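Local coordinates for protein orotidine 5'-phosphate decarboxylase (Pyrococcus horikoshii, PDB 2CZE) that probably catalyses, as a homodimer, the decarboxylation of orotidine 5'-monophosphate to uridine 5'-monophosphate, the last step of de novo UMP synthesis, at residues G165-K170 against V184-Y189; I2-D7 against D23-I28; D62-N67 against G89-M94. All blocks are in the same frame, centred on the assembly; numbering follows the deposited sequence.

Contact 1 (G165-K170 against V184-Y189); sequences GAQGGK and VGRAIY. With U5P (uridine-5'-monophosphate), chain C.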
loop_
_atom_site.group_PDB
_atom_site.type_symbol
_atom_site.label_atom_id
_atom_site.label_comp_id
_atom_site.label_asym_id
_atom_site.label_seq_id
_atom_site.Cartn_x
_atom_site.Cartn_y
_atom_site.Cartn_z
ATOM N N GLY A 165 -7.395 -20.890 -5.754
ATOM C CA GLY A 165 -8.046 -21.507 -4.614
ATOM C C GLY A 165 -9.261 -20.731 -4.134
ATOM O O GLY A 165 -10.328 -20.774 -4.743
ATOM N N ALA A 166 -9.094 -19.992 -3.047
ATOM C CA ALA A 166 -10.185 -19.209 -2.473
ATOM C C ALA A 166 -10.880 -18.307 -3.503
ATOM O O ALA A 166 -12.105 -18.259 -3.582
ATOM C CB ALA A 166 -9.650 -18.352 -1.307
ATOM N N GLN A 167 -10.110 -17.568 -4.290
ATOM C CA GLN A 167 -10.731 -16.678 -5.270
ATOM C C GLN A 167 -11.283 -17.381 -6.512
ATOM O O GLN A 167 -11.860 -16.731 -7.394
ATOM C CB GLN A 167 -9.748 -15.580 -5.675
ATOM C CG GLN A 167 -9.380 -14.676 -4.503
ATOM C CD GLN A 167 -8.334 -13.664 -4.879
ATOM O OE1 GLN A 167 -8.530 -12.865 -5.799
ATOM N NE2 GLN A 167 -7.200 -13.698 -4.181
ATOM N N GLY A 168 -11.089 -18.696 -6.590
ATOM C CA GLY A 168 -11.627 -19.447 -7.712
ATOM C C GLY A 168 -10.679 -19.888 -8.809
ATOM O O GLY A 168 -11.029 -20.760 -9.610
ATOM N N GLY A 169 -9.491 -19.299 -8.871
ATOM C CA GLY A 169 -8.540 -19.691 -9.902
ATOM C C GLY A 169 -7.993 -21.107 -9.733
ATOM O O GLY A 169 -7.794 -21.583 -8.613
ATOM N N LYS A 170 -7.749 -21.791 -10.847
ATOM C CA LYS A 170 -7.207 -23.152 -10.822
ATOM C C LYS A 170 -5.699 -23.100 -11.081
ATOM O O LYS A 170 -5.243 -22.401 -11.996
ATOM C CB LYS A 170 -7.887 -24.009 -11.894
ATOM C CG LYS A 170 -9.379 -24.201 -11.650
ATOM C CD LYS A 170 -10.009 -25.083 -12.720
ATOM C CE LYS A 170 -11.485 -25.298 -12.441
ATOM N NZ LYS A 170 -12.146 -26.007 -13.569
ATOM N N VAL A 184 -0.706 -19.000 -3.270
ATOM C CA VAL A 184 -1.849 -19.617 -2.613
ATOM C C VAL A 184 -1.861 -19.251 -1.149
ATOM O O VAL A 184 -0.876 -19.467 -0.447
ATOM C CB VAL A 184 -1.819 -21.168 -2.734
ATOM C CG1 VAL A 184 -3.056 -21.764 -2.049
ATOM C CG2 VAL A 184 -1.803 -21.579 -4.211
ATOM N N GLY A 185 -2.984 -18.694 -0.705
ATOM C CA GLY A 185 -3.125 -18.297 0.681
ATOM C C GLY A 185 -4.128 -19.154 1.436
ATOM O O GLY A 185 -3.788 -20.245 1.900
ATOM N N ARG A 186 -5.361 -18.660 1.545
ATOM C CA ARG A 186 -6.416 -19.350 2.290
ATOM C C ARG A 186 -6.578 -20.845 2.015
ATOM O O ARG A 186 -6.800 -21.625 2.953
ATOM C CB ARG A 186 -7.754 -18.622 2.089
ATOM C CG ARG A 186 -7.793 -17.250 2.810
ATOM C CD ARG A 186 -8.962 -16.377 2.345
ATOM N NE ARG A 186 -8.680 -15.789 1.036
ATOM C CZ ARG A 186 -9.534 -15.037 0.356
ATOM N NH1 ARG A 186 -10.740 -14.783 0.849
ATOM N NH2 ARG A 186 -9.172 -14.510 -0.800
ATOM N N ALA A 187 -6.471 -21.257 0.751
ATOM C CA ALA A 187 -6.630 -22.680 0.427
ATOM C C ALA A 187 -5.627 -23.538 1.196
ATOM O O ALA A 187 -5.841 -24.736 1.379
ATOM C CB ALA A 187 -6.487 -22.925 -1.081
ATOM N N ILE A 188 -4.531 -22.940 1.650
ATOM C CA ILE A 188 -3.566 -23.711 2.425
ATOM C C ILE A 188 -3.640 -23.367 3.903
ATOM O O ILE A 188 -3.866 -24.255 4.728
ATOM C CB ILE A 188 -2.109 -23.516 1.917
ATOM C CG1 ILE A 188 -1.950 -24.202 0.561
ATOM C CG2 ILE A 188 -1.101 -24.127 2.915
ATOM C CD1 ILE A 188 -0.620 -23.945 -0.119
ATOM N N TYR A 189 -3.505 -22.090 4.252
ATOM C CA TYR A 189 -3.514 -21.738 5.670
ATOM C C TYR A 189 -4.836 -21.852 6.431
ATOM O O TYR A 189 -4.844 -21.901 7.655
ATOM C CB TYR A 189 -2.856 -20.360 5.888
ATOM C CG TYR A 189 -3.646 -19.135 5.516
ATOM C CD1 TYR A 189 -4.757 -18.736 6.272
ATOM C CD2 TYR A 189 -3.254 -18.332 4.441
ATOM C CE1 TYR A 189 -5.457 -17.563 5.972
ATOM C CE2 TYR A 189 -3.944 -17.163 4.129
ATOM C CZ TYR A 189 -5.044 -16.779 4.896
ATOM O OH TYR A 189 -5.703 -15.609 4.587
HETATM N N1 U5P C . -3.012 -10.636 -3.884
HETATM C C2 U5P C . -4.157 -11.092 -4.553
HETATM N N3 U5P C . -4.474 -10.564 -5.809
HETATM C C4 U5P C . -3.657 -9.588 -6.395
HETATM C C5 U5P C . -2.525 -9.128 -5.728
HETATM C C6 U5P C . -2.208 -9.652 -4.480
HETATM O O2 U5P C . -4.897 -11.941 -4.050
HETATM O O4 U5P C . -3.937 -9.154 -7.510
HETATM C "C1'" U5P C . -2.590 -11.238 -2.597
HETATM C "C2'" U5P C . -3.684 -11.212 -1.528
HETATM O "O2'" U5P C . -3.578 -9.991 -0.793
HETATM C "C3'" U5P C . -3.224 -12.368 -0.639
HETATM C "C4'" U5P C . -2.762 -13.384 -1.687
HETATM O "O3'" U5P C . -2.131 -11.975 0.197
HETATM O "O4'" U5P C . -2.276 -12.625 -2.809
HETATM C "C5'" U5P C . -3.945 -14.241 -2.146
HETATM O "O5'" U5P C . -4.384 -15.031 -1.040
HETATM P P U5P C . -5.618 -16.061 -1.133
HETATM O O1P U5P C . -6.113 -16.374 0.226
HETATM O O2P U5P C . -5.075 -17.353 -1.923
HETATM O O3P U5P C . -6.745 -15.382 -2.058
HETATM O O HOH W 1 -6.320 -19.645 -1.746
#
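The Arg-186 guanidinium carries Ala-166 on one face, where Ala-166 CB lies 3.6 Å from Arg-186 NE and offset toward the rim, while its edge is turned to the phosphate of the bound UMP. Two nearly straight bonds run along that edge, from Arg-186 NE to U5P O1P (2.8 Å) and from Arg-186 NH2 to U5P O3P (2.9 Å). A bend at chi3 (-77°) brings the planar group round edge-on to the phosphate; O1P takes the backbone N-H of Arg-186 as well. Gln-167 comes across the arginine at about a right angle, its amide plane 46° from the guanidinium plane, and Gln-167 CG approaches obliquely to 3.7 Å from Arg-186 NH2. Gln-167 NE2 spans two parts of the nucleotide, giving one N-H to U5P O3P (2.7 Å) and the other to the uracil carbonyl U5P O2 (2.9 Å); Gln-167 OE1 is hydrogen-bonded to Ser-109 OG, so both ends of the amide are held. O2P is gripped by Gly-185 N at 2.8 Å and by a water that also accepts from Ala-166 N and Ala-187 N, bridging the two segments. The type I turn Gly-165 to Gly-168 carries Ala-166 and Gln-167 at its corner, and Gly-185 N-caps the short helix 186-189. Backbone amides and a helix N-terminus after the seventh and eighth strands form the phosphate-binding site common to many TIM barrels.

Contact 2 (I2-D7 against D23-I28); sequences IVLALD and DYISMI. With U5P (uridine-5'-monophosphate), chain C.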
loop_
_atom_site.group_PDB
_atom_site.type_symbol
_atom_site.label_atom_id
_atom_site.label_comp_id
_atom_site.label_asym_id
_atom_site.label_seq_id
_atom_site.Cartn_x
_atom_site.Cartn_y
_atom_site.Cartn_z
ATOM N N ILE A 2 4.817 -23.180 -6.027
ATOM C CA ILE A 2 3.896 -22.619 -5.037
ATOM C C ILE A 2 4.507 -21.564 -4.118
ATOM O O ILE A 2 5.598 -21.733 -3.574
ATOM C CB ILE A 2 3.279 -23.729 -4.148
ATOM C CG1 ILE A 2 2.530 -24.740 -5.028
ATOM C CG2 ILE A 2 2.338 -23.108 -3.099
ATOM C CD1 ILE A 2 1.964 -25.936 -4.265
ATOM N N VAL A 3 3.785 -20.464 -3.964
ATOM C CA VAL A 3 4.206 -19.389 -3.089
ATOM C C VAL A 3 3.118 -19.310 -2.039
ATOM O O VAL A 3 1.961 -19.020 -2.356
ATOM C CB VAL A 3 4.308 -18.058 -3.863
ATOM C CG1 VAL A 3 4.596 -16.923 -2.897
ATOM C CG2 VAL A 3 5.434 -18.159 -4.905
ATOM N N LEU A 4 3.481 -19.582 -0.790
ATOM C CA LEU A 4 2.533 -19.573 0.323
ATOM C C LEU A 4 2.273 -18.150 0.811
ATOM O O LEU A 4 3.194 -17.470 1.260
ATOM C CB LEU A 4 3.094 -20.402 1.483
ATOM C CG LEU A 4 2.303 -20.387 2.794
ATOM C CD1 LEU A 4 0.931 -21.002 2.583
ATOM C CD2 LEU A 4 3.079 -21.182 3.855
ATOM N N ALA A 5 1.023 -17.698 0.731
ATOM C CA ALA A 5 0.686 -16.353 1.188
ATOM C C ALA A 5 0.218 -16.481 2.626
ATOM O O ALA A 5 -0.918 -16.878 2.880
ATOM C CB ALA A 5 -0.406 -15.759 0.324
ATOM N N LEU A 6 1.097 -16.146 3.570
ATOM C CA LEU A 6 0.772 -16.280 4.990
ATOM C C LEU A 6 0.066 -15.058 5.534
ATOM O O LEU A 6 0.691 -14.205 6.164
ATOM C CB LEU A 6 2.046 -16.532 5.819
ATOM C CG LEU A 6 2.610 -17.947 5.783
ATOM C CD1 LEU A 6 3.880 -18.015 6.604
ATOM C CD2 LEU A 6 1.556 -18.921 6.314
ATOM N N ASP A 7 -1.238 -14.981 5.308
ATOM C CA ASP A 7 -2.001 -13.843 5.778
ATOM C C ASP A 7 -2.739 -14.065 7.093
ATOM O O ASP A 7 -3.946 -13.891 7.180
ATOM C CB ASP A 7 -2.970 -13.377 4.688
ATOM C CG ASP A 7 -2.247 -12.953 3.423
ATOM O OD1 ASP A 7 -1.214 -12.249 3.548
ATOM O OD2 ASP A 7 -2.702 -13.318 2.316
ATOM N N ASP A 23 8.058 -28.357 2.441
ATOM C CA ASP A 23 8.433 -29.328 1.414
ATOM C C ASP A 23 7.752 -29.132 0.062
ATOM O O ASP A 23 8.290 -29.536 -0.972
ATOM C CB ASP A 23 8.109 -30.741 1.900
ATOM C CG ASP A 23 9.017 -31.194 3.023
ATOM O OD1 ASP A 23 8.645 -32.170 3.712
ATOM O OD2 ASP A 23 10.100 -30.584 3.204
ATOM N N TYR A 24 6.577 -28.518 0.068
ATOM C CA TYR A 24 5.815 -28.327 -1.166
ATOM C C TYR A 24 5.821 -26.925 -1.761
ATOM O O TYR A 24 5.158 -26.680 -2.774
ATOM C CB TYR A 24 4.370 -28.756 -0.922
ATOM C CG TYR A 24 4.248 -30.209 -0.543
ATOM C CD1 TYR A 24 4.425 -31.212 -1.493
ATOM C CD2 TYR A 24 3.976 -30.587 0.773
ATOM C CE1 TYR A 24 4.330 -32.552 -1.145
ATOM C CE2 TYR A 24 3.879 -31.930 1.133
ATOM C CZ TYR A 24 4.057 -32.906 0.168
ATOM O OH TYR A 24 3.944 -34.233 0.510
ATOM N N ILE A 25 6.564 -26.007 -1.150
ATOM C CA ILE A 25 6.594 -24.640 -1.654
ATOM C C ILE A 25 7.956 -24.150 -2.145
ATOM O O ILE A 25 8.994 -24.722 -1.823
ATOM C CB ILE A 25 6.073 -23.641 -0.575
ATOM C CG1 ILE A 25 7.056 -23.564 0.594
ATOM C CG2 ILE A 25 4.695 -24.096 -0.070
ATOM C CD1 ILE A 25 6.660 -22.571 1.672
ATOM N N SER A 26 7.932 -23.061 -2.908
ATOM C CA SER A 26 9.138 -22.444 -3.441
ATOM C C SER A 26 9.504 -21.175 -2.681
ATOM O O SER A 26 10.678 -20.871 -2.517
ATOM C CB SER A 26 8.946 -22.100 -4.921
ATOM O OG SER A 26 8.898 -23.270 -5.715
ATOM N N MET A 27 8.494 -20.429 -2.233
ATOM C CA MET A 27 8.716 -19.182 -1.494
ATOM C C MET A 27 7.547 -18.913 -0.559
ATOM O O MET A 27 6.524 -19.570 -0.636
ATOM C CB MET A 27 8.816 -17.985 -2.452
ATOM C CG MET A 27 10.009 -17.968 -3.389
ATOM S SD MET A 27 10.043 -16.368 -4.274
ATOM C CE MET A 27 10.954 -16.809 -5.777
ATOM N N ILE A 28 7.717 -17.933 0.316
ATOM C CA ILE A 28 6.670 -17.503 1.233
ATOM C C ILE A 28 6.399 -16.029 0.942
ATOM O O ILE A 28 7.341 -15.248 0.730
ATOM C CB ILE A 28 7.128 -17.631 2.693
ATOM C CG1 ILE A 28 7.291 -19.116 3.028
ATOM C CG2 ILE A 28 6.133 -16.909 3.630
ATOM C CD1 ILE A 28 7.888 -19.376 4.407
HETATM N N1 U5P C . -3.012 -10.636 -3.884
HETATM C C2 U5P C . -4.157 -11.092 -4.553
HETATM N N3 U5P C . -4.474 -10.564 -5.809
HETATM C C4 U5P C . -3.657 -9.588 -6.395
HETATM C C5 U5P C . -2.525 -9.128 -5.728
HETATM C C6 U5P C . -2.208 -9.652 -4.480
HETATM O O2 U5P C . -4.897 -11.941 -4.050
HETATM O O4 U5P C . -3.937 -9.154 -7.510
HETATM C "C1'" U5P C . -2.590 -11.238 -2.597
HETATM C "C2'" U5P C . -3.684 -11.212 -1.528
HETATM O "O2'" U5P C . -3.578 -9.991 -0.793
HETATM C "C3'" U5P C . -3.224 -12.368 -0.639
HETATM C "C4'" U5P C . -2.762 -13.384 -1.687
HETATM O "O3'" U5P C . -2.131 -11.975 0.197
HETATM O "O4'" U5P C . -2.276 -12.625 -2.809
HETATM C "C5'" U5P C . -3.945 -14.241 -2.146
HETATM O "O5'" U5P C . -4.384 -15.031 -1.040
HETATM P P U5P C . -5.618 -16.061 -1.133
HETATM O O1P U5P C . -6.113 -16.374 0.226
HETATM O O2P U5P C . -5.075 -17.353 -1.923
HETATM O O3P U5P C . -6.745 -15.382 -2.058
HETATM O O HOH W 2 5.938 -25.702 -5.110
#
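Val-3 pairs with Met-27 and Leu-4 with Ile-28 as parallel neighbours, tied by Leu-4 N to Met-27 O (3.0 Å) and, one step earlier, by Ser-26 N to Ile-2 O (2.8 Å), an almost straight bond in the carbonyl plane. The same Ile-2 O takes a second, weak bond from Met-27 N. A water joins Ile-2 N to Tyr-24 O. Ile-2 and Ile-25 cross at about a right angle, their CG2 methyls 4.0 Å apart. With CG1 of Ile-25 set between its backbone N and carbonyl carbon (chi1 68°), CD1 of Ile-25 reaches CB of Leu-4 at 4.2 Å. Further along, Leu-6 CD1 meets Ile-28 CG2 at 3.9 Å, on the face packed against helix 11-21. Val-3 and Met-27 lie side by side on the other face, Val-3 CG2 against Met-27 CB, next to Ile-55 of strand 53-60. An inverse gamma turn centred on Leu-6 leads to Asp-7, whose OD2 accepts from ribose O3' of UMP at 2.6 Å. Strand 2-5, helix 11-21 and strand 27-31 make the first beta-alpha-beta unit of the TIM barrel, with a substrate-binding aspartate at the C-terminal end of its first strand.

Contact 3 (D62-N67 against G89-M94); sequences DIPNTN and GRDSVM. With U5P (uridine-5'-monophosphate), chain F.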
loop_
_atom_site.group_PDB
_atom_site.type_symbol
_atom_site.label_atom_id
_atom_site.label_comp_id
_atom_site.label_asym_id
_atom_site.label_seq_id
_atom_site.Cartn_x
_atom_site.Cartn_y
_atom_site.Cartn_z
ATOM N N ASP A 62 3.192 4.801 -2.821
ATOM C CA ASP A 62 3.345 6.128 -2.236
ATOM C C ASP A 62 4.328 6.919 -3.102
ATOM O O ASP A 62 4.766 6.429 -4.139
ATOM C CB ASP A 62 3.917 5.988 -0.820
ATOM C CG ASP A 62 3.399 7.040 0.127
ATOM O OD1 ASP A 62 3.487 8.245 -0.204
ATOM O OD2 ASP A 62 2.904 6.658 1.210
ATOM N N ILE A 63 4.684 8.124 -2.660
ATOM C CA ILE A 63 5.638 8.948 -3.392
ATOM C C ILE A 63 7.020 8.299 -3.265
ATOM O O ILE A 63 7.264 7.484 -2.370
ATOM C CB ILE A 63 5.693 10.402 -2.839
ATOM C CG1 ILE A 63 6.261 10.415 -1.416
ATOM C CG2 ILE A 63 4.287 11.024 -2.863
ATOM C CD1 ILE A 63 6.517 11.845 -0.887
ATOM N N PRO A 64 7.953 8.676 -4.146
ATOM C CA PRO A 64 9.294 8.090 -4.091
ATOM C C PRO A 64 9.966 8.101 -2.713
ATOM O O PRO A 64 10.473 7.082 -2.270
ATOM C CB PRO A 64 10.076 8.909 -5.123
ATOM C CG PRO A 64 9.022 9.235 -6.151
ATOM C CD PRO A 64 7.827 9.619 -5.275
ATOM N N ASN A 65 9.964 9.235 -2.021
ATOM C CA ASN A 65 10.660 9.276 -0.736
ATOM C C ASN A 65 10.100 8.286 0.272
ATOM O O ASN A 65 10.860 7.597 0.952
ATOM C CB ASN A 65 10.640 10.687 -0.135
ATOM C CG ASN A 65 11.603 10.829 1.041
ATOM O OD1 ASN A 65 12.818 10.724 0.873
ATOM N ND2 ASN A 65 11.064 11.040 2.237
ATOM N N THR A 66 8.778 8.183 0.362
ATOM C CA THR A 66 8.186 7.259 1.325
ATOM C C THR A 66 8.422 5.795 0.906
ATOM O O THR A 66 8.723 4.953 1.745
ATOM C CB THR A 66 6.672 7.546 1.511
ATOM O OG1 THR A 66 6.496 8.890 1.989
ATOM C CG2 THR A 66 6.061 6.574 2.525
ATOM N N ASN A 67 8.290 5.498 -0.387
ATOM C CA ASN A 67 8.536 4.138 -0.890
ATOM C C ASN A 67 9.968 3.748 -0.499
ATOM O O ASN A 67 10.236 2.612 -0.094
ATOM C CB ASN A 67 8.389 4.083 -2.428
ATOM C CG ASN A 67 6.963 3.765 -2.880
ATOM O OD1 ASN A 67 5.998 3.891 -2.106
ATOM N ND2 ASN A 67 6.825 3.354 -4.134
ATOM N N GLY A 89 3.233 5.354 -10.831
ATOM C CA GLY A 89 4.273 5.952 -11.650
ATOM C C GLY A 89 5.664 5.380 -11.552
ATOM O O GLY A 89 6.033 4.759 -10.555
ATOM N N ARG A 90 6.453 5.652 -12.586
ATOM C CA ARG A 90 7.824 5.161 -12.683
ATOM C C ARG A 90 8.764 5.548 -11.549
ATOM O O ARG A 90 9.519 4.696 -11.054
ATOM C CB ARG A 90 8.435 5.611 -14.011
ATOM C CG ARG A 90 9.870 5.145 -14.240
ATOM C CD ARG A 90 10.325 5.499 -15.653
ATOM N NE ARG A 90 10.974 4.374 -16.324
ATOM C CZ ARG A 90 12.210 3.962 -16.069
ATOM N NH1 ARG A 90 12.941 4.586 -15.154
ATOM N NH2 ARG A 90 12.709 2.922 -16.729
ATOM N N ASP A 91 8.740 6.819 -11.143
ATOM C CA ASP A 91 9.637 7.261 -10.085
ATOM C C ASP A 91 9.453 6.515 -8.766
ATOM O O ASP A 91 10.431 6.216 -8.082
ATOM C CB ASP A 91 9.543 8.790 -9.862
ATOM C CG ASP A 91 8.117 9.288 -9.572
ATOM O OD1 ASP A 91 7.978 10.512 -9.284
ATOM O OD2 ASP A 91 7.155 8.479 -9.640
ATOM N N SER A 92 8.215 6.197 -8.409
ATOM C CA SER A 92 7.964 5.492 -7.154
ATOM C C SER A 92 8.462 4.053 -7.241
ATOM O O SER A 92 8.942 3.495 -6.253
ATOM C CB SER A 92 6.473 5.528 -6.821
ATOM O OG SER A 92 6.057 6.869 -6.588
ATOM N N VAL A 93 8.348 3.462 -8.426
ATOM C CA VAL A 93 8.813 2.098 -8.657
ATOM C C VAL A 93 10.335 2.044 -8.522
ATOM O O VAL A 93 10.883 1.168 -7.843
ATOM C CB VAL A 93 8.439 1.597 -10.086
ATOM C CG1 VAL A 93 9.037 0.198 -10.320
ATOM C CG2 VAL A 93 6.901 1.543 -10.251
ATOM N N MET A 94 11.020 2.981 -9.175
ATOM C CA MET A 94 12.488 3.022 -9.138
ATOM C C MET A 94 13.052 3.259 -7.749
ATOM O O MET A 94 14.129 2.762 -7.415
ATOM C CB MET A 94 13.018 4.112 -10.075
ATOM C CG MET A 94 12.566 3.953 -11.514
ATOM S SD MET A 94 13.272 2.483 -12.261
ATOM C CE MET A 94 12.059 1.257 -11.805
HETATM N N1 U5P F . 1.768 11.591 0.618
HETATM C C2 U5P F . 2.313 12.510 -0.289
HETATM N N3 U5P F . 1.686 12.710 -1.524
HETATM C C4 U5P F . 0.524 11.998 -1.852
HETATM C C5 U5P F . -0.012 11.081 -0.952
HETATM C C6 U5P F . 0.610 10.879 0.275
HETATM O O2 U5P F . 3.317 13.159 0.006
HETATM O O4 U5P F . -0.019 12.189 -2.937
HETATM C "C1'" U5P F . 2.342 11.460 1.977
HETATM C "C2'" U5P F . 3.821 11.072 1.969
HETATM O "O2'" U5P F . 3.926 9.643 1.963
HETATM C "C3'" U5P F . 4.234 11.597 3.343
HETATM C "C4'" U5P F . 3.484 12.932 3.389
HETATM O "O3'" U5P F . 3.757 10.723 4.371
HETATM O "O4'" U5P F . 2.273 12.739 2.634
HETATM C "C5'" U5P F . 4.290 14.064 2.743
HETATM O "O5'" U5P F . 5.449 14.349 3.531
HETATM P P U5P F . 6.488 15.507 3.114
HETATM O O1P U5P F . 6.690 15.596 1.650
HETATM O O2P U5P F . 7.824 15.141 3.933
HETATM O O3P U5P F . 5.919 16.867 3.757
#
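Pro-64 lays its ring against the Asp-91 side chain, Pro-64 CG lying 3.5 Å from Asp-91 CG, while its CD sits beside the hydroxyl of Ser-92. The contact joins the starts of two helices of the TIM barrel, 64-76 and 90-97, which follow its third and fourth strands. Asp-91 CG stands between its own backbone N and carbonyl carbon (chi1 55°), which brings the carboxylate alongside the proline; Asp-91 OD1 accepts from Gly-112 N of the second subunit. Ser-92 OG donates to Asp-62 O at 2.8 Å, in the plane of that carbonyl, and so ties the loop before helix 64-76 to the neighbouring helix. The Asn-67 amide works on both sides: OD1 takes Asp-62 N of its own segment, tilted from the amide plane, and ND2 crosses to Ser-92 O. The bonds to Asp-62 O and Asp-62 N grip the backbone of a residue whose side chain enters the active site of the other subunit. There Asp-62 OD1 accepts from ribose O2' of UMP at 2.6 Å and also from its own chain, at Ile-63 N, using the anti lone pair; Lys-59 NZ of the second subunit forms a salt bridge with the same Asp-62 OD1. Ile-63 CG2 meets the uracil at 3.4 Å from N3. Although nearly straight at its hydrogen (162°), the 3.0 Å bond from Asn-67 ND2 reaches Ser-92 O from above the carbonyl plane, 57° out of it.

In the fold
Contact 2 is buried between the first two barrel strands, whereas contact 1 is a surface contact, made by the loop after the seventh strand and the short helix after the eighth. They meet where strand 181-184 pairs with strand 2-5, through probable hydrogen bonds of Val-184 with Val-3 and Ala-5, and they share one UMP: the phosphate belongs to contact 1, a ribose hydroxyl to contact 2. Contact 3, also buried, has its centre about 31 Å from that of contact 1, across the barrel at the dimer interface, and serves the UMP seated in the second subunit. Aliphatic packing and strand pairing dominate contact 2, anion-binding groups contact 1, and side-chain-to-backbone hydrogen bonds contact 3.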